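Local coordinates for TfuA domain-containing protein (Methanosarcina acetivorans, PDB 6XP8) that takes part in peptide backbone thioamidation, probably as a partner of a YcaO enzyme, at residues A56-L66 with R82-M91. Numbering follows the deposited sequence.
Sequences AVGHREILSAL and RASELDTHGM
R82 reaches from helix 82-86 to the loop that leads into helix 59-66. Its CB and CG pass over I62 CD1, and a bend at chi2 (-74°) brings CD against both that methyl and the edge of the H59 ring, 3.7 Å from H59 CD2. The guanidinium, its plane 83° from that of the ring, grips a single backbone oxygen side-on: NE and NH2 both donate to V57 O, at 2.8 and 2.9 Å, with V57 O close to the guanidinium plane. NH2 also rests against A56 CB, while NH1 forms a salt bridge with E85 OE1. That oxygen takes a second bond, from H59 NE2 (2.8 Å), which comes from above the carboxylate plane and, with L86 CD2 in CH-pi contact over one ring face, probably holds the imidazole's rotation. With an alanine here, V57 O would probably lose both side-chain donors and E85 its charge partner. L86 CD1 packs on I62 CG2 at 3.7 Å. Farther along, L63 CD2 meets H89 CB, and L66 the backbone of H89 and G90. Helix 59-67 links strands 43-46 and 71-74, and helix 78-86 links 71-74 to 92-93; crossing at -69°, they pack as successive beta-alpha-beta crossover helices of the parallel sheet.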
loop_
_atom_site.group_PDB
_atom_site.type_symbol
_atom_site.label_atom_id
_atom_site.label_comp_id
_atom_site.label_asym_id
_atom_site.label_seq_id
_atom_site.Cartn_x
_atom_site.Cartn_y
_atom_site.Cartn_z
ATOM N N ALA A 56 -7.452 -1.034 -13.913
ATOM C CA ALA A 56 -6.100 -0.809 -13.379
ATOM C C ALA A 56 -5.256 0.069 -14.294
ATOM O O ALA A 56 -5.357 -0.031 -15.522
ATOM C CB ALA A 56 -5.396 -2.133 -13.107
ATOM N N VAL A 57 -4.423 0.921 -13.688
ATOM C CA VAL A 57 -3.478 1.759 -14.442
ATOM C C VAL A 57 -2.534 0.864 -15.259
ATOM O O VAL A 57 -1.981 -0.097 -14.732
ATOM C CB VAL A 57 -2.717 2.763 -13.519
ATOM C CG1 VAL A 57 -1.846 2.064 -12.476
ATOM C CG2 VAL A 57 -1.908 3.761 -14.341
ATOM N N GLY A 58 -2.388 1.167 -16.548
ATOM C CA GLY A 58 -1.624 0.305 -17.454
ATOM C C GLY A 58 -0.181 0.742 -17.613
ATOM O O GLY A 58 0.138 1.920 -17.408
ATOM N N HIS A 59 0.684 -0.213 -17.972
ATOM C CA HIS A 59 2.095 0.078 -18.274
ATOM C C HIS A 59 2.232 1.138 -19.364
ATOM O O HIS A 59 3.058 2.044 -19.245
ATOM C CB HIS A 59 2.871 -1.185 -18.686
ATOM C CG HIS A 59 3.037 -2.196 -17.592
ATOM N ND1 HIS A 59 3.636 -3.419 -17.805
ATOM C CD2 HIS A 59 2.679 -2.176 -16.284
ATOM C CE1 HIS A 59 3.645 -4.106 -16.677
ATOM N NE2 HIS A 59 3.067 -3.376 -15.739
ATOM N N ARG A 60 1.417 1.014 -20.417
ATOM C CA ARG A 60 1.382 1.973 -21.533
ATOM C C ARG A 60 1.198 3.428 -21.065
ATOM O O ARG A 60 1.877 4.335 -21.558
ATOM C CB ARG A 60 0.313 1.536 -22.564
ATOM C CG ARG A 60 -0.308 2.622 -23.442
ATOM C CD ARG A 60 0.537 2.978 -24.660
ATOM N NE ARG A 60 0.203 4.314 -25.165
ATOM C CZ ARG A 60 1.007 5.093 -25.891
ATOM N NH1 ARG A 60 2.231 4.699 -26.232
ATOM N NH2 ARG A 60 0.578 6.286 -26.280
ATOM N N GLU A 61 0.301 3.626 -20.098
ATOM C CA GLU A 61 0.006 4.946 -19.534
ATOM C C GLU A 61 1.193 5.546 -18.787
ATOM O O GLU A 61 1.482 6.736 -18.933
ATOM C CB GLU A 61 -1.162 4.855 -18.563
ATOM C CG GLU A 61 -2.446 4.306 -19.147
ATOM C CD GLU A 61 -3.527 4.258 -18.101
ATOM O OE1 GLU A 61 -3.769 5.302 -17.466
ATOM O OE2 GLU A 61 -4.120 3.182 -17.916
ATOM N N ILE A 62 1.852 4.714 -17.979
ATOM C CA ILE A 62 3.015 5.135 -17.196
ATOM C C ILE A 62 4.167 5.463 -18.154
ATOM O O ILE A 62 4.786 6.525 -18.034
ATOM C CB ILE A 62 3.394 4.093 -16.108
ATOM C CG1 ILE A 62 2.316 4.084 -15.008
ATOM C CG2 ILE A 62 4.771 4.383 -15.505
ATOM C CD1 ILE A 62 2.196 2.784 -14.238
ATOM N N LEU A 63 4.410 4.573 -19.118
ATOM C CA LEU A 63 5.444 4.789 -20.138
ATOM C C LEU A 63 5.231 6.054 -20.968
ATOM O O LEU A 63 6.206 6.743 -21.291
ATOM C CB LEU A 63 5.598 3.560 -21.043
ATOM C CG LEU A 63 6.168 2.286 -20.404
ATOM C CD1 LEU A 63 6.026 1.100 -21.350
ATOM C CD2 LEU A 63 7.615 2.455 -19.965
ATOM N N SER A 64 3.971 6.360 -21.296
ATOM C CA SER A 64 3.621 7.598 -22.007
ATOM C C SER A 64 4.036 8.834 -21.200
ATOM O O SER A 64 4.674 9.751 -21.736
ATOM C CB SER A 64 2.123 7.647 -22.341
ATOM O OG SER A 64 1.798 8.836 -23.043
ATOM N N ALA A 65 3.686 8.833 -19.911
ATOM C CA ALA A 65 4.063 9.902 -18.982
ATOM C C ALA A 65 5.583 10.091 -18.898
ATOM O O ALA A 65 6.073 11.223 -18.975
ATOM C CB ALA A 65 3.465 9.643 -17.599
ATOM N N LEU A 66 6.311 8.981 -18.769
ATOM C CA LEU A 66 7.778 8.993 -18.699
ATOM C C LEU A 66 8.412 9.540 -19.980
ATOM O O LEU A 66 9.355 10.335 -19.910
ATOM C CB LEU A 66 8.328 7.594 -18.382
ATOM C CG LEU A 66 8.030 7.004 -16.993
ATOM C CD1 LEU A 66 8.286 5.509 -16.993
ATOM C CD2 LEU A 66 8.828 7.698 -15.891
ATOM N N ARG A 82 3.632 -1.452 -9.598
ATOM C CA ARG A 82 4.024 -0.898 -10.899
ATOM C C ARG A 82 5.495 -0.478 -10.963
ATOM O O ARG A 82 6.157 -0.705 -11.984
ATOM C CB ARG A 82 3.109 0.261 -11.313
ATOM C CG ARG A 82 1.698 -0.158 -11.698
ATOM C CD ARG A 82 1.617 -0.831 -13.060
ATOM N NE ARG A 82 0.232 -1.206 -13.332
ATOM C CZ ARG A 82 -0.302 -2.402 -13.100
ATOM N NH1 ARG A 82 0.429 -3.403 -12.615
ATOM N NH2 ARG A 82 -1.587 -2.600 -13.363
ATOM N N ALA A 83 6.015 0.100 -9.879
ATOM C CA ALA A 83 7.428 0.484 -9.853
ATOM C C ALA A 83 8.342 -0.741 -9.964
ATOM O O ALA A 83 9.373 -0.682 -10.634
ATOM C CB ALA A 83 7.761 1.316 -8.631
ATOM N N SER A 84 7.934 -1.857 -9.354
ATOM C CA SER A 84 8.691 -3.108 -9.465
ATOM C C SER A 84 8.704 -3.659 -10.896
ATOM O O SER A 84 9.643 -4.361 -11.291
ATOM C CB SER A 84 8.168 -4.162 -8.484
ATOM O OG SER A 84 6.978 -4.778 -8.947
ATOM N N GLU A 85 7.661 -3.330 -11.658
ATOM C CA GLU A 85 7.527 -3.761 -13.052
ATOM C C GLU A 85 8.180 -2.804 -14.042
ATOM O O GLU A 85 8.554 -3.218 -15.145
ATOM C CB GLU A 85 6.050 -3.952 -13.422
ATOM C CG GLU A 85 5.329 -5.015 -12.603
ATOM C CD GLU A 85 3.814 -4.870 -12.597
ATOM O OE1 GLU A 85 3.285 -3.825 -13.032
ATOM O OE2 GLU A 85 3.139 -5.816 -12.140
ATOM N N LEU A 86 8.307 -1.530 -13.659
ATOM C CA LEU A 86 8.712 -0.482 -14.603
ATOM C C LEU A 86 9.926 0.360 -14.186
ATOM O O LEU A 86 10.220 1.374 -14.834
ATOM C CB LEU A 86 7.511 0.425 -14.940
ATOM C CG LEU A 86 6.285 -0.217 -15.606
ATOM C CD1 LEU A 86 5.053 0.657 -15.435
ATOM C CD2 LEU A 86 6.527 -0.523 -17.081
ATOM N N ASP A 87 10.640 -0.061 -13.136
ATOM C CA ASP A 87 11.827 0.684 -12.667
ATOM C C ASP A 87 12.958 0.766 -13.688
ATOM O O ASP A 87 13.669 1.773 -13.749
ATOM C CB ASP A 87 12.353 0.193 -11.304
ATOM C CG ASP A 87 12.527 -1.328 -11.220
ATOM O OD1 ASP A 87 12.441 -2.039 -12.245
ATOM O OD2 ASP A 87 12.747 -1.814 -10.090
ATOM N N THR A 88 13.095 -0.285 -14.494
ATOM C CA THR A 88 14.101 -0.331 -15.566
ATOM C C THR A 88 13.777 0.639 -16.714
ATOM O O THR A 88 14.644 0.948 -17.538
ATOM C CB THR A 88 14.297 -1.762 -16.121
ATOM O OG1 THR A 88 13.059 -2.253 -16.646
ATOM C CG2 THR A 88 14.807 -2.713 -15.034
ATOM N N HIS A 89 12.532 1.123 -16.739
ATOM C CA HIS A 89 12.042 2.063 -17.752
ATOM C C HIS A 89 11.993 3.525 -17.286
ATOM O O HIS A 89 11.620 4.416 -18.060
ATOM C CB HIS A 89 10.659 1.627 -18.235
ATOM C CG HIS A 89 10.676 0.400 -19.090
ATOM N ND1 HIS A 89 10.380 -0.854 -18.600
ATOM C CD2 HIS A 89 10.947 0.234 -20.407
ATOM C CE1 HIS A 89 10.475 -1.740 -19.575
ATOM N NE2 HIS A 89 10.817 -1.105 -20.682
ATOM N N GLY A 90 12.348 3.766 -16.025
ATOM C CA GLY A 90 12.415 5.125 -15.487
ATOM C C GLY A 90 11.494 5.450 -14.325
ATOM O O GLY A 90 11.622 6.517 -13.726
ATOM N N MET A 91 10.559 4.552 -14.010
ATOM C CA MET A 91 9.719 4.734 -12.821
ATOM C C MET A 91 10.556 4.561 -11.553
ATOM O O MET A 91 11.329 3.615 -11.433
ATOM C CB MET A 91 8.516 3.789 -12.819
ATOM C CG MET A 91 7.479 4.113 -11.749
ATOM S SD MET A 91 5.963 3.182 -12.013
ATOM C CE MET A 91 5.077 3.489 -10.484
#